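PDB 3Q15: response regulator aspartate phosphatase H from Bacillus subtilis, which dephosphorylates the sporulation phosphotransferase Spo0F and also acts on the response regulator ComA, helping to keep competence and sporulation apart in time. Local coordinates for residues A[13-18]-A[36-41]; A[18-23]-A[56-61]; A[139-144]-A[168-173]. All blocks are in the same frame, centred on the assembly; numbering follows the deposited sequence.

Interaction 1. Residues A[13-18]-A[36-41]; sequences GVKINE and AEVEQD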
loop_
_atom_site.group_PDB
_atom_site.type_symbol
_atom_site.label_atom_id
_atom_site.label_comp_id
_atom_site.label_asym_id
_atom_site.label_seq_id
_atom_site.Cartn_x
_atom_site.Cartn_y
_atom_site.Cartn_z
ATOM N N GLY A 13 15.824 4.455 17.756
ATOM C CA GLY A 13 15.757 3.107 17.222
ATOM C C GLY A 13 16.852 2.792 16.216
ATOM O O GLY A 13 17.445 1.715 16.260
ATOM N N VAL A 14 17.119 3.722 15.304
ATOM C CA VAL A 14 18.138 3.494 14.286
ATOM C C VAL A 14 19.553 3.525 14.865
ATOM O O VAL A 14 20.453 2.878 14.336
ATOM C CB VAL A 14 18.022 4.469 13.095
ATOM C CG1 VAL A 14 16.729 4.223 12.332
ATOM C CG2 VAL A 14 18.118 5.913 13.563
ATOM N N LYS A 15 19.749 4.270 15.949
ATOM C CA LYS A 15 21.039 4.267 16.631
ATOM C C LYS A 15 21.266 2.917 17.313
ATOM O O LYS A 15 22.389 2.410 17.349
ATOM C CB LYS A 15 21.140 5.408 17.645
ATOM C CG LYS A 15 22.442 5.410 18.432
ATOM C CD LYS A 15 22.580 6.648 19.303
ATOM C CE LYS A 15 22.682 7.911 18.457
ATOM N NZ LYS A 15 22.961 9.121 19.281
ATOM N N ILE A 16 20.191 2.341 17.845
ATOM C CA ILE A 16 20.230 0.990 18.402
ATOM C C ILE A 16 20.569 -0.029 17.309
ATOM O O ILE A 16 21.318 -0.979 17.539
ATOM C CB ILE A 16 18.893 0.613 19.081
ATOM C CG1 ILE A 16 18.658 1.486 20.315
ATOM C CG2 ILE A 16 18.882 -0.859 19.470
ATOM C CD1 ILE A 16 17.400 1.149 21.083
ATOM N N ASN A 17 20.013 0.181 16.119
ATOM C CA ASN A 17 20.348 -0.630 14.955
ATOM C C ASN A 17 21.844 -0.578 14.675
ATOM O O ASN A 17 22.451 -1.582 14.306
ATOM C CB ASN A 17 19.596 -0.130 13.718
ATOM C CG ASN A 17 18.109 -0.416 13.780
ATOM O OD1 ASN A 17 17.599 -0.930 14.779
ATOM N ND2 ASN A 17 17.401 -0.076 12.710
ATOM N N GLU A 18 22.424 0.608 14.831
ATOM C CA GLU A 18 23.847 0.791 14.601
ATOM C C GLU A 18 24.621 0.103 15.712
ATOM O O GLU A 18 25.649 -0.528 15.471
ATOM C CB GLU A 18 24.201 2.279 14.552
ATOM C CG GLU A 18 25.675 2.544 14.320
ATOM C CD GLU A 18 26.171 1.962 13.012
ATOM O OE1 GLU A 18 27.373 1.636 12.926
ATOM O OE2 GLU A 18 25.359 1.838 12.069
ATOM N N ALA A 36 26.321 3.721 25.215
ATOM C CA ALA A 36 26.342 4.872 26.111
ATOM C C ALA A 36 25.518 6.026 25.551
ATOM O O ALA A 36 24.820 6.717 26.293
ATOM C CB ALA A 36 27.781 5.320 26.380
ATOM N N GLU A 37 25.604 6.235 24.242
ATOM C CA GLU A 37 24.840 7.299 23.599
ATOM C C GLU A 37 23.345 7.038 23.700
ATOM O O GLU A 37 22.571 7.938 24.017
ATOM C CB GLU A 37 25.245 7.454 22.132
ATOM C CG GLU A 37 26.675 7.923 21.929
ATOM C CD GLU A 37 26.999 8.181 20.472
ATOM O OE1 GLU A 37 26.056 8.273 19.660
ATOM O OE2 GLU A 37 28.197 8.290 20.141
ATOM N N VAL A 38 22.943 5.804 23.424
ATOM C CA VAL A 38 21.532 5.436 23.460
ATOM C C VAL A 38 20.939 5.721 24.834
ATOM O O VAL A 38 19.823 6.232 24.947
ATOM C CB VAL A 38 21.323 3.954 23.109
ATOM C CG1 VAL A 38 19.879 3.549 23.346
ATOM C CG2 VAL A 38 21.724 3.688 21.671
ATOM N N GLU A 39 21.701 5.396 25.874
ATOM C CA GLU A 39 21.241 5.564 27.248
ATOM C C GLU A 39 21.079 7.034 27.622
ATOM O O GLU A 39 20.378 7.370 28.577
ATOM C CB GLU A 39 22.190 4.853 28.213
ATOM C CG GLU A 39 22.186 3.343 28.049
ATOM C CD GLU A 39 23.315 2.664 28.793
ATOM O OE1 GLU A 39 24.250 3.366 29.237
ATOM O OE2 GLU A 39 23.266 1.424 28.931
ATOM N N GLN A 40 21.725 7.908 26.861
ATOM C CA GLN A 40 21.560 9.340 27.046
ATOM C C GLN A 40 20.338 9.836 26.281
ATOM O O GLN A 40 19.519 10.581 26.819
ATOM C CB GLN A 40 22.813 10.093 26.596
ATOM C CG GLN A 40 24.038 9.830 27.459
ATOM C CD GLN A 40 23.868 10.340 28.880
ATOM O OE1 GLN A 40 23.042 11.215 29.141
ATOM N NE2 GLN A 40 24.648 9.791 29.807
ATOM N N ASP A 41 20.219 9.412 25.026
ATOM C CA ASP A 41 19.121 9.851 24.173
ATOM C C ASP A 41 17.760 9.496 24.766
ATOM O O ASP A 41 16.811 10.273 24.668
ATOM C CB ASP A 41 19.251 9.255 22.769
ATOM C CG ASP A 41 20.533 9.674 22.071
ATOM O OD1 ASP A 41 20.959 8.969 21.132
ATOM O OD2 ASP A 41 21.116 10.706 22.467
#
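The N-terminal three-helix bundle of this Rap protein brings Lys15 and Ile16 of helix 9-24 against Glu37, Val38 and Asp41 of helix 28-41. The two segments run antiparallel, at 167°, with their axes 9.9 Å apart. Lys15 has the largest share of the contact. With CG anti to the backbone N (chi1 177°), the chain extends toward helix 28-41, and the bend at chi3 turns NZ to two acids one helical turn apart. Lys15 NZ bonds to Asp41 OD1 at 2.7 Å, on the syn side of that carboxylate. It also bonds to Glu37 OE1 at 3.2 Å, from the anti side and 16° out of the carboxylate plane. Both acid side chains cross the lysine at about a right angle. The two negative charges share one cation, which would probably hold the ammonium in place.

Beneath the charges the contact turns apolar. Val38 divides its branches between two neighbours. Its CG2 meets the lysine stem, with Lys15 CG at 3.7 Å from Val38 CG2. Its CG1 faces the isoleucine, with Ile16 CG1 at 3.9 Å from Val38 CG1. Ile16 then continues onto Leu51, Tyr54 and Met58 of helix 49-67. A salt-bridge network over a buried apolar layer, between antiparallel helices that follow each other in the chain, is typical of a small helical bundle.

Interaction 2. Residues A[18-23]-A[56-61]; sequences EWYKMI and SLMCFR
Segments 18-23 and 56-61 run nearly parallel, at 14°, with axes 10.7 Å apart, and Tyr20 lies across from Met58. Met58 fills the gap between them. Its chain bends at chi2 and chi3, both 60°, so that successive atoms meet different partners. Met58 CG sits over one face of the Trp19 indole, 3.5 Å from the centroid of the six-membered ring, a CH-pi contact. The sulfur then turns toward Tyr20 and Ile23. Met58 SD is 3.5 Å from Tyr20 CD1, an oblique sulfur-aromatic approach, and 3.6 Å from Ile23 CD1. The methyl Met58 CE ends against Tyr20 CG and CB.

Cys59 SG lies at the indole edge, in its plane, 3.9 Å from Trp19 CH2. On the same helix as Cys59, His62 accepts a hydrogen bond from Trp19 NE1. An alanine at Trp19 would probably open a gap over Met58 and leave His62 without this donor.

Further along, Ile23 CG2 lies over one face of the Arg61 guanidinium, 3.3 Å from Arg61 NH1. The guanidinium and the Tyr20 ring stand almost perpendicular. Two waters lie at the guanidinium edge, in its plane. One accepts from Arg61 NE and also bonds Tyr20 OH. The other accepts from Arg61 NH1 at 2.8 Å and donates to Ile23 O. The two waters thus take N-H groups of this buried guanidinium, while Ile23 CG2 packs on its face. Methionine and aromatic side chains packed between the first and third helices are characteristic of the core of a three-helix bundle.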
loop_
_atom_site.group_PDB
_atom_site.type_symbol
_atom_site.label_atom_id
_atom_site.label_comp_id
_atom_site.label_asym_id
_atom_site.label_seq_id
_atom_site.Cartn_x
_atom_site.Cartn_y
_atom_site.Cartn_z
ATOM N N GLU A 18 22.424 0.608 14.831
ATOM C CA GLU A 18 23.847 0.791 14.601
ATOM C C GLU A 18 24.621 0.103 15.712
ATOM O O GLU A 18 25.649 -0.528 15.471
ATOM C CB GLU A 18 24.201 2.279 14.552
ATOM C CG GLU A 18 25.675 2.544 14.320
ATOM C CD GLU A 18 26.171 1.962 13.012
ATOM O OE1 GLU A 18 27.373 1.636 12.926
ATOM O OE2 GLU A 18 25.359 1.838 12.069
ATOM N N TRP A 19 24.114 0.242 16.933
ATOM C CA TRP A 19 24.664 -0.446 18.094
ATOM C C TRP A 19 24.722 -1.952 17.817
ATOM O O TRP A 19 25.745 -2.600 18.046
ATOM C CB TRP A 19 23.802 -0.132 19.321
ATOM C CG TRP A 19 24.194 -0.837 20.582
ATOM C CD1 TRP A 19 25.353 -1.519 20.822
ATOM C CD2 TRP A 19 23.415 -0.940 21.778
ATOM N NE1 TRP A 19 25.343 -2.036 22.095
ATOM C CE2 TRP A 19 24.159 -1.693 22.704
ATOM C CE3 TRP A 19 22.153 -0.461 22.159
ATOM C CZ2 TRP A 19 23.692 -1.984 23.982
ATOM C CZ3 TRP A 19 21.689 -0.750 23.424
ATOM C CH2 TRP A 19 22.457 -1.504 24.324
ATOM N N TYR A 20 23.620 -2.491 17.299
ATOM C CA TYR A 20 23.510 -3.907 16.956
ATOM C C TYR A 20 24.567 -4.335 15.943
ATOM O O TYR A 20 25.160 -5.406 16.065
ATOM C CB TYR A 20 22.123 -4.191 16.376
ATOM C CG TYR A 20 21.737 -5.655 16.351
ATOM C CD1 TYR A 20 22.337 -6.568 17.210
ATOM C CD2 TYR A 20 20.774 -6.122 15.468
ATOM C CE1 TYR A 20 21.983 -7.908 17.192
ATOM C CE2 TYR A 20 20.413 -7.465 15.440
ATOM C CZ TYR A 20 21.020 -8.350 16.304
ATOM O OH TYR A 20 20.667 -9.679 16.282
ATOM N N LYS A 21 24.780 -3.504 14.928
ATOM C CA LYS A 21 25.779 -3.790 13.904
ATOM C C LYS A 21 27.162 -3.990 14.519
ATOM O O LYS A 21 27.886 -4.917 14.153
ATOM C CB LYS A 21 25.820 -2.671 12.863
ATOM C CG LYS A 21 24.605 -2.609 11.952
ATOM C CD LYS A 21 24.732 -1.467 10.956
ATOM C CE LYS A 21 23.591 -1.482 9.949
ATOM N NZ LYS A 21 22.267 -1.474 10.626
ATOM N N MET A 22 27.528 -3.120 15.454
ATOM C CA MET A 22 28.822 -3.235 16.113
ATOM C C MET A 22 28.905 -4.527 16.922
ATOM O O MET A 22 29.945 -5.183 16.959
ATOM C CB MET A 22 29.090 -2.023 17.007
ATOM C CG MET A 22 29.248 -0.703 16.256
ATOM S SD MET A 22 30.543 -0.707 14.993
ATOM C CE MET A 22 29.610 -1.201 13.539
ATOM N N ILE A 23 27.800 -4.893 17.562
ATOM C CA ILE A 23 27.737 -6.126 18.336
ATOM C C ILE A 23 27.998 -7.354 17.468
ATOM O O ILE A 23 28.799 -8.220 17.827
ATOM C CB ILE A 23 26.369 -6.276 19.032
ATOM C CG1 ILE A 23 26.243 -5.260 20.169
ATOM C CG2 ILE A 23 26.194 -7.691 19.564
ATOM C CD1 ILE A 23 24.896 -5.277 20.862
ATOM N N SER A 56 16.251 -2.917 25.931
ATOM C CA SER A 56 16.554 -3.926 26.945
ATOM C C SER A 56 17.004 -5.247 26.331
ATOM O O SER A 56 17.914 -5.900 26.843
ATOM C CB SER A 56 15.354 -4.154 27.869
ATOM O OG SER A 56 15.119 -3.014 28.676
ATOM N N LEU A 57 16.364 -5.644 25.238
ATOM C CA LEU A 57 16.793 -6.830 24.515
ATOM C C LEU A 57 18.209 -6.636 23.967
ATOM O O LEU A 57 19.039 -7.546 24.023
ATOM C CB LEU A 57 15.818 -7.152 23.382
ATOM C CG LEU A 57 14.384 -7.512 23.781
ATOM C CD1 LEU A 57 13.511 -7.679 22.542
ATOM C CD2 LEU A 57 14.350 -8.771 24.647
ATOM N N MET A 58 18.486 -5.446 23.442
ATOM C CA MET A 58 19.818 -5.162 22.922
ATOM C C MET A 58 20.857 -5.193 24.042
ATOM O O MET A 58 21.972 -5.671 23.845
ATOM C CB MET A 58 19.865 -3.826 22.178
ATOM C CG MET A 58 21.137 -3.635 21.368
ATOM S SD MET A 58 21.351 -4.906 20.105
ATOM C CE MET A 58 19.864 -4.667 19.133
ATOM N N CYS A 59 20.487 -4.691 25.217
ATOM C CA CYS A 59 21.362 -4.761 26.384
ATOM C C CYS A 59 21.747 -6.209 26.682
ATOM O O CYS A 59 22.881 -6.495 27.068
ATOM C CB CYS A 59 20.692 -4.139 27.613
ATOM S SG CYS A 59 20.659 -2.330 27.630
ATOM N N PHE A 60 20.792 -7.114 26.496
ATOM C CA PHE A 60 21.010 -8.531 26.760
ATOM C C PHE A 60 21.907 -9.125 25.679
ATOM O O PHE A 60 22.840 -9.876 25.969
ATOM C CB PHE A 60 19.669 -9.270 26.817
ATOM C CG PHE A 60 19.784 -10.729 27.175
ATOM C CD1 PHE A 60 20.019 -11.118 28.484
ATOM C CD2 PHE A 60 19.634 -11.708 26.206
ATOM C CE1 PHE A 60 20.120 -12.460 28.816
ATOM C CE2 PHE A 60 19.734 -13.051 26.532
ATOM C CZ PHE A 60 19.976 -13.427 27.839
ATOM N N ARG A 61 21.619 -8.775 24.432
ATOM C CA ARG A 61 22.418 -9.229 23.304
ATOM C C ARG A 61 23.848 -8.716 23.442
ATOM O O ARG A 61 24.804 -9.433 23.153
ATOM C CB ARG A 61 21.795 -8.752 21.990
ATOM C CG ARG A 61 22.525 -9.218 20.749
ATOM C CD ARG A 61 22.687 -10.731 20.724
ATOM N NE ARG A 61 23.361 -11.170 19.505
ATOM C CZ ARG A 61 24.680 -11.212 19.362
ATOM N NH1 ARG A 61 25.465 -10.849 20.367
ATOM N NH2 ARG A 61 25.217 -11.617 18.220
HETATM O O HOH W 1 21.094 -11.780 18.086
HETATM O O HOH W 2 27.880 -10.858 18.948
#

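Interaction 3. Residues A[139-144]-A[168-173]; sequences EKAEFH and LDIYQN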
loop_
_atom_site.group_PDB
_atom_site.type_symbol
_atom_site.label_atom_id
_atom_site.label_comp_id
_atom_site.label_asym_id
_atom_site.label_seq_id
_atom_site.Cartn_x
_atom_site.Cartn_y
_atom_site.Cartn_z
ATOM N N GLU A 139 1.176 -8.851 19.433
ATOM C CA GLU A 139 2.344 -8.274 18.784
ATOM C C GLU A 139 2.030 -8.038 17.310
ATOM O O GLU A 139 2.341 -6.980 16.759
ATOM C CB GLU A 139 3.562 -9.190 18.936
ATOM C CG GLU A 139 4.894 -8.510 18.650
ATOM C CD GLU A 139 5.167 -7.350 19.593
ATOM O OE1 GLU A 139 4.849 -7.469 20.795
ATOM O OE2 GLU A 139 5.692 -6.314 19.131
ATOM N N LYS A 140 1.396 -9.024 16.679
ATOM C CA LYS A 140 0.985 -8.900 15.283
ATOM C C LYS A 140 -0.032 -7.774 15.092
ATOM O O LYS A 140 0.090 -6.971 14.168
ATOM C CB LYS A 140 0.419 -10.222 14.755
ATOM C CG LYS A 140 1.423 -11.374 14.735
ATOM C CD LYS A 140 0.902 -12.545 13.904
ATOM C CE LYS A 140 1.823 -13.759 13.984
ATOM N NZ LYS A 140 1.802 -14.384 15.334
ATOM N N ALA A 141 -1.036 -7.720 15.963
ATOM C CA ALA A 141 -2.032 -6.654 15.904
ATOM C C ALA A 141 -1.364 -5.289 16.008
ATOM O O ALA A 141 -1.688 -4.360 15.263
ATOM C CB ALA A 141 -3.057 -6.822 17.015
ATOM N N GLU A 142 -0.429 -5.185 16.944
ATOM C CA GLU A 142 0.238 -3.931 17.247
ATOM C C GLU A 142 0.977 -3.406 16.018
ATOM O O GLU A 142 0.942 -2.212 15.721
ATOM C CB GLU A 142 1.208 -4.129 18.411
ATOM C CG GLU A 142 1.506 -2.868 19.195
ATOM C CD GLU A 142 0.370 -2.457 20.120
ATOM O OE1 GLU A 142 -0.682 -3.135 20.131
ATOM O OE2 GLU A 142 0.538 -1.452 20.843
ATOM N N PHE A 143 1.635 -4.310 15.303
ATOM C CA PHE A 143 2.304 -3.961 14.061
ATOM C C PHE A 143 1.317 -3.429 13.025
ATOM O O PHE A 143 1.564 -2.408 12.376
ATOM C CB PHE A 143 3.030 -5.175 13.490
ATOM C CG PHE A 143 3.486 -4.984 12.077
ATOM C CD1 PHE A 143 4.671 -4.319 11.801
ATOM C CD2 PHE A 143 2.722 -5.450 11.021
ATOM C CE1 PHE A 143 5.093 -4.134 10.500
ATOM C CE2 PHE A 143 3.137 -5.267 9.718
ATOM C CZ PHE A 143 4.328 -4.610 9.455
ATOM N N HIS A 144 0.203 -4.133 12.863
ATOM C CA HIS A 144 -0.805 -3.739 11.885
ATOM C C HIS A 144 -1.432 -2.389 12.221
ATOM O O HIS A 144 -1.708 -1.585 11.333
ATOM C CB HIS A 144 -1.882 -4.817 11.747
ATOM C CG HIS A 144 -1.411 -6.040 11.027
ATOM N ND1 HIS A 144 -1.079 -6.031 9.688
ATOM C CD2 HIS A 144 -1.209 -7.306 11.457
ATOM C CE1 HIS A 144 -0.693 -7.241 9.326
ATOM N NE2 HIS A 144 -0.763 -8.034 10.379
ATOM N N LEU A 168 -7.915 -4.769 14.179
ATOM C CA LEU A 168 -9.216 -4.810 14.849
ATOM C C LEU A 168 -9.726 -6.234 15.065
ATOM O O LEU A 168 -10.353 -6.531 16.083
ATOM C CB LEU A 168 -10.252 -3.996 14.070
ATOM C CG LEU A 168 -11.633 -3.877 14.721
ATOM C CD1 LEU A 168 -11.546 -3.100 16.028
ATOM C CD2 LEU A 168 -12.619 -3.225 13.769
ATOM N N ASP A 169 -9.462 -7.107 14.098
ATOM C CA ASP A 169 -9.864 -8.503 14.200
ATOM C C ASP A 169 -9.272 -9.140 15.446
ATOM O O ASP A 169 -9.987 -9.751 16.240
ATOM C CB ASP A 169 -9.417 -9.283 12.964
ATOM C CG ASP A 169 -10.528 -9.454 11.951
ATOM O OD1 ASP A 169 -11.469 -8.633 11.954
ATOM O OD2 ASP A 169 -10.462 -10.411 11.149
ATOM N N ILE A 170 -7.960 -8.993 15.607
ATOM C CA ILE A 170 -7.250 -9.569 16.741
ATOM C C ILE A 170 -7.677 -8.924 18.054
ATOM O O ILE A 170 -7.814 -9.600 19.074
ATOM C CB ILE A 170 -5.728 -9.421 16.579
ATOM C CG1 ILE A 170 -5.275 -10.050 15.264
ATOM C CG2 ILE A 170 -5.010 -10.054 17.757
ATOM C CD1 ILE A 170 -3.789 -9.984 15.040
ATOM N N TYR A 171 -7.888 -7.614 18.021
ATOM C CA TYR A 171 -8.280 -6.874 19.214
ATOM C C TYR A 171 -9.645 -7.311 19.738
ATOM O O TYR A 171 -9.855 -7.402 20.948
ATOM C CB TYR A 171 -8.280 -5.372 18.931
ATOM C CG TYR A 171 -6.896 -4.773 18.842
ATOM C CD1 TYR A 171 -5.900 -5.148 19.732
ATOM C CD2 TYR A 171 -6.586 -3.834 17.867
ATOM C CE1 TYR A 171 -4.632 -4.602 19.657
ATOM C CE2 TYR A 171 -5.322 -3.285 17.784
ATOM C CZ TYR A 171 -4.348 -3.672 18.680
ATOM O OH TYR A 171 -3.084 -3.124 18.597
ATOM N N GLN A 172 -10.570 -7.572 18.821
ATOM C CA GLN A 172 -11.907 -8.009 19.197
ATOM C C GLN A 172 -11.886 -9.403 19.822
ATOM O O GLN A 172 -12.777 -9.752 20.591
ATOM C CB GLN A 172 -12.858 -7.959 17.996
ATOM C CG GLN A 172 -13.190 -6.543 17.536
ATOM C CD GLN A 172 -14.095 -6.519 16.318
ATOM O OE1 GLN A 172 -14.224 -7.517 15.608
ATOM N NE2 GLN A 172 -14.731 -5.376 16.071
ATOM N N ASN A 173 -10.864 -10.191 19.496
ATOM C CA ASN A 173 -10.688 -11.501 20.112
ATOM C C ASN A 173 -10.147 -11.383 21.531
ATOM O O ASN A 173 -10.105 -12.361 22.276
ATOM C CB ASN A 173 -9.766 -12.386 19.271
ATOM C CG ASN A 173 -10.505 -13.115 18.168
ATOM O OD1 ASN A 173 -11.729 -13.232 18.202
ATOM N ND2 ASN A 173 -9.764 -13.620 17.189
#
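Ala141 projects its methyl over one face of the Tyr171 ring, while Glu142 reaches the edge of the same ring. Ala141 CB lies 4.0 Å from the ring centroid, 24° off the ring normal and offset toward the CZ-CE1 side of the ring. This is a CH-pi contact. The same methyl touches Ile170, with Ala141 CB 3.8 Å from Ile170 CB. Ile170 CD1 reaches the backbone of helix 137-153, 3.7 Å from Ala141 N. The alanine is therefore packed between an aliphatic chain and a ring. Its small size suits the close approach of the backbones, whose axes are 8.9 Å apart, with 6.0 Å between Ala141 CA and Ile170 CA.

The polar part lies beside this packing. The Glu142 CB starts away from helix 157-172. CG is anti to the backbone N (chi1 -155°), and a bend at chi2 brings the carboxylate back toward the tyrosine. Tyr171 OH donates to Glu142 OE1 at 2.9 Å. The carboxylate and ring planes are nearly perpendicular. The oxygen lies near the ring plane, but the hydroxyl meets it from above the carboxylate plane, 45° out. The other oxygen, Glu142 OE2, forms a salt bridge with Arg180 of helix 178-194. That helix also touches the tyrosine, through Arg180 and Ser184.

The two helices are the antiparallel pair of the predicted second TPR repeat. A sulfate ion, probably from the crystallisation liquor, is bound about 5 Å from the Glu142 side chain. With its two oxygens used by different partners, Glu142 ties the tyrosine hydroxyl of its own repeat to an arginine on the next helix. The positive charge of Arg180 is likely to favour the ionised form of the glutamate.

Interactions 1 and 2 are two parts of one small bundle. Their centres are 9 Å apart, both use helix 9-24, and their segments on that helix overlap at Glu18. They touch where Ile16 CG2 meets Met58 CE at 3.9 Å, and where Val38 CG2 lies 4.2 Å from Trp19 CE3. Packing thus runs without a break from helix 28-41 to helix 49-67. Interaction 3 belongs to the TPR domain. Its centre lies about 28 Å from each of the others, and its nearest atoms are about 13 Å from interaction 1 and 9 Å from interaction 2. A bound magnesium ion lies about 10 Å from the Glu142 side chain.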